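Local coordinates for response regulator aspartate phosphatase H (Bacillus subtilis, PDB 3Q15), which dephosphorylates the sporulation phosphotransferase Spo0F and also acts on the response regulator ComA, thereby helping to separate competence and sporulation in time, at residues Q166-Y171 with I182-V187; Q307-E312 with A343-S348. All coordinates share one frame; numbering follows the deposited sequence.

In the fold
Both contacts pair helices of this all-helical chain, yet they share no element: contact 1 joins helices 157-172 and 178-194, consecutive in sequence, whereas contact 2 brings helix 299-310 against helix 332-348 across an intervening helix, 316-328. Their centres lie about 40 Å apart. Contact 1 is buried, about 15 Å from the centre of the chain, and mixes leucine packing with a serine and a tyrosine whose hydroxyls are bonded to other residues. Contact 2, about 31 Å from that centre and only partly buried, rests on two valines and a tyrosine ring, close to where another subunit meets Glu347.

Contact 1 (Q166-Y171 with I182-V187); sequences QALDIY and IQSLFV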
ATOM      1  N   GLN A 166       8.380  -2.382 -10.454  1.00 50.58           N
ATOM      2  CA  GLN A 166       9.300  -3.496 -10.226  1.00 57.62           C
ATOM      3  C   GLN A 166       9.087  -4.584 -11.271  1.00 57.52           C
ATOM      4  O   GLN A 166      10.038  -5.221 -11.721  1.00 62.63           O
ATOM      5  CB  GLN A 166       9.125  -4.077  -8.825  1.00 58.81           C
ATOM      6  CG  GLN A 166       9.498  -3.122  -7.710  1.00 64.72           C
ATOM      7  CD  GLN A 166       9.549  -3.804  -6.360  1.00 67.16           C
ATOM      8  OE1 GLN A 166       8.653  -3.635  -5.536  1.00 65.09           O
ATOM      9  NE2 GLN A 166      10.604  -4.579  -6.124  1.00 70.84           N
ATOM     10  N   ALA A 167       7.831  -4.791 -11.652  1.00 47.04           N
ATOM     11  CA  ALA A 167       7.505  -5.748 -12.699  1.00 47.70           C
ATOM     12  C   ALA A 167       8.120  -5.320 -14.029  1.00 56.30           C
ATOM     13  O   ALA A 167       8.846  -6.088 -14.664  1.00 57.56           O
ATOM     14  CB  ALA A 167       6.001  -5.898 -12.832  1.00 40.35           C
ATOM     15  N   LEU A 168       7.834  -4.086 -14.435  1.00 60.82           N
ATOM     16  CA  LEU A 168       8.316  -3.552 -15.710  1.00 62.45           C
ATOM     17  C   LEU A 168       9.838  -3.598 -15.833  1.00 69.14           C
ATOM     18  O   LEU A 168      10.376  -3.837 -16.915  1.00 69.50           O
ATOM     19  CB  LEU A 168       7.817  -2.120 -15.920  1.00 58.85           C
ATOM     20  CG  LEU A 168       8.171  -1.481 -17.266  1.00 61.77           C
ATOM     21  CD1 LEU A 168       7.485  -2.220 -18.409  1.00 59.80           C
ATOM     22  CD2 LEU A 168       7.799  -0.009 -17.275  1.00 58.74           C
ATOM     23  N   ASP A 169      10.526  -3.356 -14.722  1.00 70.74           N
ATOM     24  CA  ASP A 169      11.981  -3.403 -14.700  1.00 73.85           C
ATOM     25  C   ASP A 169      12.479  -4.765 -15.155  1.00 75.65           C
ATOM     26  O   ASP A 169      13.328  -4.861 -16.041  1.00 79.61           O
ATOM     27  CB  ASP A 169      12.509  -3.108 -13.297  1.00 78.15           C
ATOM     28  CG  ASP A 169      12.954  -1.671 -13.132  1.00 85.26           C
ATOM     29  OD1 ASP A 169      12.466  -0.807 -13.890  1.00 88.30           O
ATOM     30  OD2 ASP A 169      13.793  -1.404 -12.245  1.00 87.91           O
ATOM     31  N   ILE A 170      11.943  -5.815 -14.539  1.00 68.71           N
ATOM     32  CA  ILE A 170      12.338  -7.182 -14.852  1.00 69.72           C
ATOM     33  C   ILE A 170      11.938  -7.568 -16.271  1.00 71.94           C
ATOM     34  O   ILE A 170      12.683  -8.252 -16.973  1.00 75.90           O
ATOM     35  CB  ILE A 170      11.717  -8.183 -13.863  1.00 65.40           C
ATOM     36  CG1 ILE A 170      12.094  -7.811 -12.431  1.00 65.97           C
ATOM     37  CG2 ILE A 170      12.167  -9.594 -14.191  1.00 67.74           C
ATOM     38  CD1 ILE A 170      11.558  -8.762 -11.397  1.00 66.77           C
ATOM     39  N   TYR A 171      10.758  -7.125 -16.687  1.00 68.50           N
ATOM     40  CA  TYR A 171      10.249  -7.441 -18.016  1.00 69.72           C
ATOM     41  C   TYR A 171      11.118  -6.847 -19.120  1.00 73.78           C
ATOM     42  O   TYR A 171      11.343  -7.478 -20.153  1.00 73.29           O
ATOM     43  CB  TYR A 171       8.807  -6.958 -18.161  1.00 65.51           C
ATOM     44  CG  TYR A 171       7.804  -7.811 -17.419  1.00 64.94           C
ATOM     45  CD1 TYR A 171       7.906  -9.195 -17.424  1.00 66.38           C
ATOM     46  CD2 TYR A 171       6.758  -7.232 -16.713  1.00 59.09           C
ATOM     47  CE1 TYR A 171       6.991  -9.981 -16.749  1.00 66.01           C
ATOM     48  CE2 TYR A 171       5.841  -8.010 -16.034  1.00 61.95           C
ATOM     49  CZ  TYR A 171       5.961  -9.383 -16.054  1.00 65.93           C
ATOM     50  OH  TYR A 171       5.045 -10.161 -15.376  1.00 65.59           O
ATOM     51  N   ILE A 182       3.809  -4.321 -22.427  1.00 46.47           N
ATOM     52  CA  ILE A 182       2.712  -3.483 -22.883  1.00 46.75           C
ATOM     53  C   ILE A 182       1.648  -3.368 -21.798  1.00 49.08           C
ATOM     54  O   ILE A 182       1.185  -2.269 -21.485  1.00 45.87           O
ATOM     55  CB  ILE A 182       2.088  -4.033 -24.172  1.00 48.89           C
ATOM     56  CG1 ILE A 182       3.093  -3.932 -25.327  1.00 50.74           C
ATOM     57  CG2 ILE A 182       0.809  -3.284 -24.503  1.00 50.33           C
ATOM     58  CD1 ILE A 182       2.637  -4.588 -26.606  1.00 49.22           C
ATOM     59  N   GLN A 183       1.276  -4.507 -21.219  1.00 50.12           N
ATOM     60  CA  GLN A 183       0.296  -4.532 -20.135  1.00 48.10           C
ATOM     61  C   GLN A 183       0.783  -3.707 -18.950  1.00 46.58           C
ATOM     62  O   GLN A 183      -0.008  -3.055 -18.275  1.00 49.62           O
ATOM     63  CB  GLN A 183       0.011  -5.970 -19.687  1.00 46.45           C
ATOM     64  CG  GLN A 183      -0.675  -6.834 -20.731  1.00 45.77           C
ATOM     65  CD  GLN A 183      -0.646  -8.312 -20.379  1.00 48.69           C
ATOM     66  OE1 GLN A 183       0.366  -8.835 -19.906  1.00 48.03           O
ATOM     67  NE2 GLN A 183      -1.763  -8.992 -20.604  1.00 49.39           N
ATOM     68  N   SER A 184       2.089  -3.740 -18.702  1.00 45.07           N
ATOM     69  CA  SER A 184       2.672  -2.974 -17.602  1.00 43.03           C
ATOM     70  C   SER A 184       2.600  -1.479 -17.885  1.00 44.95           C
ATOM     71  O   SER A 184       2.380  -0.675 -16.977  1.00 45.41           O
ATOM     72  CB  SER A 184       4.114  -3.402 -17.337  1.00 40.71           C
ATOM     73  OG  SER A 184       4.163  -4.730 -16.843  1.00 41.95           O
ATOM     74  N   LEU A 185       2.780  -1.114 -19.148  1.00 44.35           N
ATOM     75  CA  LEU A 185       2.664   0.277 -19.558  1.00 45.04           C
ATOM     76  C   LEU A 185       1.230   0.766 -19.396  1.00 42.23           C
ATOM     77  O   LEU A 185       0.998   1.888 -18.940  1.00 41.65           O
ATOM     78  CB  LEU A 185       3.141   0.453 -21.004  1.00 40.45           C
ATOM     79  CG  LEU A 185       4.634   0.182 -21.224  1.00 42.87           C
ATOM     80  CD1 LEU A 185       4.978   0.099 -22.709  1.00 46.47           C
ATOM     81  CD2 LEU A 185       5.480   1.244 -20.535  1.00 42.37           C
ATOM     82  N   PHE A 186       0.270  -0.075 -19.772  1.00 39.22           N
ATOM     83  CA  PHE A 186      -1.143   0.252 -19.576  1.00 44.99           C
ATOM     84  C   PHE A 186      -1.458   0.486 -18.101  1.00 42.35           C
ATOM     85  O   PHE A 186      -2.184   1.417 -17.750  1.00 38.93           O
ATOM     86  CB  PHE A 186      -2.053  -0.847 -20.139  1.00 43.30           C
ATOM     87  CG  PHE A 186      -2.074  -0.906 -21.641  1.00 42.93           C
ATOM     88  CD1 PHE A 186      -1.517   0.114 -22.396  1.00 43.77           C
ATOM     89  CD2 PHE A 186      -2.652  -1.980 -22.297  1.00 44.44           C
ATOM     90  CE1 PHE A 186      -1.532   0.065 -23.780  1.00 43.24           C
ATOM     91  CE2 PHE A 186      -2.671  -2.034 -23.681  1.00 50.01           C
ATOM     92  CZ  PHE A 186      -2.109  -1.009 -24.423  1.00 49.33           C
ATOM     93  N   VAL A 187      -0.908  -0.363 -17.238  1.00 43.58           N
ATOM     94  CA  VAL A 187      -1.130  -0.229 -15.804  1.00 40.53           C
ATOM     95  C   VAL A 187      -0.554   1.084 -15.284  1.00 41.66           C
ATOM     96  O   VAL A 187      -1.197   1.790 -14.509  1.00 41.53           O
ATOM     97  CB  VAL A 187      -0.542  -1.412 -15.023  1.00 43.22           C
ATOM     98  CG1 VAL A 187      -0.621  -1.148 -13.526  1.00 42.96           C
ATOM     99  CG2 VAL A 187      -1.282  -2.693 -15.383  1.00 45.65           C
TER
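Leu168 and Leu185 supply the apolar part of this contact between helices 157-172 and 178-194. Leu168 places CG anti to its own backbone N (chi1 -176°), and its two methyls then serve different neighbours. CD2 meets CD2 of Leu185 at 4.2 Å, with the two side chains at about a right angle, so the branched ends touch through single methyls. CD1 of Leu168 instead comes to 3.7 Å from CB of Ser184. Serine suits this place because it is small: the axes of the segments approach to 9.6 Å, and CA of Leu168 and CA of Ser184 are 6.0 Å apart. The two segments run nearly antiparallel, their N-to-C directions 154° apart.

The hydroxyl of Ser184 meets the other segment only by van der Waals contact; no hydrogen bond crosses between the segments. OG of Ser184 lies 3.6 Å from CD2 of Tyr171, reaching the ring obliquely, with CE2 of Tyr171 slightly farther from the same oxygen at 3.8 Å. Ser184 turns OG back beside its backbone N (chi1 -67°), which allows it to hydrogen-bond the carbonyl O of Arg180 one turn earlier in its own helix. The hydroxyl of Tyr171 is likewise engaged elsewhere, with OE1 of Glu142 on helix 137-153. Tyrosine thus combines a broad carbon surface for the helix interface with a polar end that ties helix 157-172 to its predecessor.

Segment 166-171 lies in the predicted TPR 2 and segment 182-187 in the predicted TPR 3, so the contact joins successive repeats of the superhelical array. Because its buried hydroxyls are satisfied within their own helix or by a third one, cohesion between these segments comes from shape and dispersion rather than from polar bonds.

Contact 2 (Q307-E312 with A343-S348); sequences QAVYKE and AAVFES
Val345 turns CG1 anti to its backbone N (chi1 173°) and CG2 beside that N, so that CG1 lies against the carbonyl of Val309 and CG2 between the Val309 side chain and the Tyr310 ring. In Val309 it is CG2 that stands anti to N, and this branch meets CG2 of Val345 at 3.8 Å, methyl matched to methyl. The same Val345 methyl lies 3.7 Å from CE2 of Tyr310, approaching obliquely a flat ring that offers it several carbons (CD2, CE2 and CZ), while CG1 of Val345 comes to 3.3 Å from the carbonyl O of Val309. A beta-branched valine suits the spot because its forked end can serve backbone, methyl and ring together.

Ser348 hydrogen-bonds the carbonyl O of Val345 through OG at 2.6 Å, giving that carbonyl a polar partner beside the apolar contact. Val314 packs on Val345 and Ile319 on Val309, both from the intervening chain. Segment 343-348 lies in the predicted TPR 6; its Glu347 hydrogen-bonds Tyr359 and forms a salt bridge with Arg360 of the second subunit. Across the segments the chemistry is therefore apolar; the polar bonds go within the helix, to helix 352-372 and to the second subunit.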
ATOM      1  N   GLN A 307     -27.479   9.195 -26.523  1.00 55.55           N
ATOM      2  CA  GLN A 307     -28.598   9.598 -27.361  1.00 54.79           C
ATOM      3  C   GLN A 307     -29.541  10.500 -26.586  1.00 53.57           C
ATOM      4  O   GLN A 307     -29.993  11.524 -27.094  1.00 55.21           O
ATOM      5  CB  GLN A 307     -29.374   8.377 -27.853  1.00 59.42           C
ATOM      6  CG  GLN A 307     -28.692   7.588 -28.948  1.00 62.91           C
ATOM      7  CD  GLN A 307     -29.598   6.518 -29.523  1.00 65.00           C
ATOM      8  OE1 GLN A 307     -30.563   6.101 -28.885  1.00 62.71           O
ATOM      9  NE2 GLN A 307     -29.297   6.075 -30.737  1.00 68.44           N
ATOM     10  N   ALA A 308     -29.831  10.109 -25.350  1.00 50.34           N
ATOM     11  CA  ALA A 308     -30.863  10.768 -24.558  1.00 55.46           C
ATOM     12  C   ALA A 308     -30.464  12.165 -24.099  1.00 55.21           C
ATOM     13  O   ALA A 308     -31.286  13.085 -24.101  1.00 55.69           O
ATOM     14  CB  ALA A 308     -31.247   9.905 -23.362  1.00 50.40           C
ATOM     15  N   VAL A 309     -29.203  12.325 -23.714  1.00 53.13           N
ATOM     16  CA  VAL A 309     -28.757  13.566 -23.092  1.00 53.38           C
ATOM     17  C   VAL A 309     -28.267  14.608 -24.098  1.00 54.29           C
ATOM     18  O   VAL A 309     -28.360  15.808 -23.835  1.00 53.32           O
ATOM     19  CB  VAL A 309     -27.665  13.311 -22.027  1.00 50.68           C
ATOM     20  CG1 VAL A 309     -26.331  13.016 -22.691  1.00 49.83           C
ATOM     21  CG2 VAL A 309     -27.545  14.503 -21.094  1.00 50.57           C
ATOM     22  N   TYR A 310     -27.754  14.153 -25.240  1.00 54.67           N
ATOM     23  CA  TYR A 310     -27.253  15.064 -26.271  1.00 59.05           C
ATOM     24  C   TYR A 310     -28.267  15.304 -27.388  1.00 62.55           C
ATOM     25  O   TYR A 310     -27.982  16.015 -28.351  1.00 66.24           O
ATOM     26  CB  TYR A 310     -25.920  14.568 -26.852  1.00 56.93           C
ATOM     27  CG  TYR A 310     -24.777  14.657 -25.870  1.00 54.89           C
ATOM     28  CD1 TYR A 310     -24.310  13.528 -25.212  1.00 54.03           C
ATOM     29  CD2 TYR A 310     -24.176  15.877 -25.587  1.00 55.78           C
ATOM     30  CE1 TYR A 310     -23.272  13.611 -24.297  1.00 55.15           C
ATOM     31  CE2 TYR A 310     -23.139  15.969 -24.678  1.00 55.58           C
ATOM     32  CZ  TYR A 310     -22.691  14.833 -24.036  1.00 57.01           C
ATOM     33  OH  TYR A 310     -21.659  14.919 -23.129  1.00 58.56           O
ATOM     34  N   LYS A 311     -29.445  14.704 -27.254  1.00 63.81           N
ATOM     35  CA  LYS A 311     -30.541  14.914 -28.193  1.00 67.21           C
ATOM     36  C   LYS A 311     -30.973  16.379 -28.165  1.00 67.56           C
ATOM     37  O   LYS A 311     -30.880  17.031 -27.125  1.00 67.50           O
ATOM     38  CB  LYS A 311     -31.714  14.004 -27.816  1.00 69.63           C
ATOM     39  CG  LYS A 311     -32.966  14.168 -28.655  1.00 74.88           C
ATOM     40  CD  LYS A 311     -34.039  13.175 -28.220  1.00 80.06           C
ATOM     41  CE  LYS A 311     -35.347  13.380 -28.980  1.00 87.15           C
ATOM     42  NZ  LYS A 311     -36.004  14.679 -28.651  1.00 89.95           N
ATOM     43  N   GLU A 312     -31.434  16.897 -29.301  1.00 69.44           N
ATOM     44  CA  GLU A 312     -31.879  18.288 -29.375  1.00 70.00           C
ATOM     45  C   GLU A 312     -32.716  18.651 -28.151  1.00 68.24           C
ATOM     46  O   GLU A 312     -32.434  19.630 -27.463  1.00 68.41           O
ATOM     47  CB  GLU A 312     -32.677  18.543 -30.655  1.00 79.62           C
ATOM     48  CG  GLU A 312     -33.077  20.001 -30.845  1.00 86.63           C
ATOM     49  CD  GLU A 312     -33.981  20.215 -32.044  1.00 97.35           C
ATOM     50  OE1 GLU A 312     -34.265  21.385 -32.378  1.00100.73           O
ATOM     51  OE2 GLU A 312     -34.412  19.213 -32.652  1.00101.74           O
ATOM     52  N   ALA A 343     -25.257  17.198 -16.261  1.00 48.40           N
ATOM     53  CA  ALA A 343     -25.117  18.491 -15.600  1.00 46.52           C
ATOM     54  C   ALA A 343     -24.552  19.540 -16.553  1.00 50.77           C
ATOM     55  O   ALA A 343     -24.982  20.692 -16.541  1.00 54.49           O
ATOM     56  CB  ALA A 343     -24.243  18.371 -14.368  1.00 42.53           C
ATOM     57  N   ALA A 344     -23.586  19.137 -17.372  1.00 46.98           N
ATOM     58  CA  ALA A 344     -22.958  20.053 -18.318  1.00 48.20           C
ATOM     59  C   ALA A 344     -23.917  20.428 -19.446  1.00 52.77           C
ATOM     60  O   ALA A 344     -23.979  21.586 -19.868  1.00 54.32           O
ATOM     61  CB  ALA A 344     -21.682  19.443 -18.885  1.00 44.90           C
ATOM     62  N   VAL A 345     -24.666  19.444 -19.931  1.00 50.73           N
ATOM     63  CA  VAL A 345     -25.648  19.692 -20.979  1.00 50.70           C
ATOM     64  C   VAL A 345     -26.708  20.691 -20.518  1.00 52.96           C
ATOM     65  O   VAL A 345     -27.030  21.636 -21.235  1.00 52.76           O
ATOM     66  CB  VAL A 345     -26.325  18.389 -21.449  1.00 51.42           C
ATOM     67  CG1 VAL A 345     -27.471  18.692 -22.413  1.00 52.12           C
ATOM     68  CG2 VAL A 345     -25.304  17.464 -22.097  1.00 51.14           C
ATOM     69  N   PHE A 346     -27.246  20.494 -19.319  1.00 48.65           N
ATOM     70  CA  PHE A 346     -28.272  21.405 -18.818  1.00 55.16           C
ATOM     71  C   PHE A 346     -27.725  22.804 -18.533  1.00 58.18           C
ATOM     72  O   PHE A 346     -28.388  23.804 -18.817  1.00 61.34           O
ATOM     73  CB  PHE A 346     -28.989  20.829 -17.595  1.00 52.01           C
ATOM     74  CG  PHE A 346     -29.982  19.753 -17.931  1.00 54.30           C
ATOM     75  CD1 PHE A 346     -31.182  20.064 -18.551  1.00 58.27           C
ATOM     76  CD2 PHE A 346     -29.719  18.427 -17.622  1.00 55.43           C
ATOM     77  CE1 PHE A 346     -32.096  19.071 -18.861  1.00 59.53           C
ATOM     78  CE2 PHE A 346     -30.629  17.430 -17.927  1.00 55.98           C
ATOM     79  CZ  PHE A 346     -31.818  17.752 -18.546  1.00 57.92           C
ATOM     80  N   GLU A 347     -26.519  22.880 -17.981  1.00 54.99           N
ATOM     81  CA  GLU A 347     -25.876  24.174 -17.775  1.00 56.13           C
ATOM     82  C   GLU A 347     -25.772  24.958 -19.080  1.00 57.25           C
ATOM     83  O   GLU A 347     -25.937  26.177 -19.092  1.00 59.89           O
ATOM     84  CB  GLU A 347     -24.479  24.007 -17.177  1.00 53.64           C
ATOM     85  CG  GLU A 347     -24.440  23.887 -15.666  1.00 54.82           C
ATOM     86  CD  GLU A 347     -23.022  23.921 -15.129  1.00 55.34           C
ATOM     87  OE1 GLU A 347     -22.847  24.008 -13.898  1.00 55.90           O
ATOM     88  OE2 GLU A 347     -22.079  23.867 -15.948  1.00 57.74           O
ATOM     89  N   SER A 348     -25.491  24.255 -20.173  1.00 55.99           N
ATOM     90  CA  SER A 348     -25.273  24.904 -21.462  1.00 58.86           C
ATOM     91  C   SER A 348     -26.517  25.654 -21.931  1.00 59.59           C
ATOM     92  O   SER A 348     -26.417  26.617 -22.693  1.00 64.89           O
ATOM     93  CB  SER A 348     -24.832  23.886 -22.519  1.00 60.42           C
ATOM     94  OG  SER A 348     -25.934  23.145 -23.018  1.00 62.66           O
TER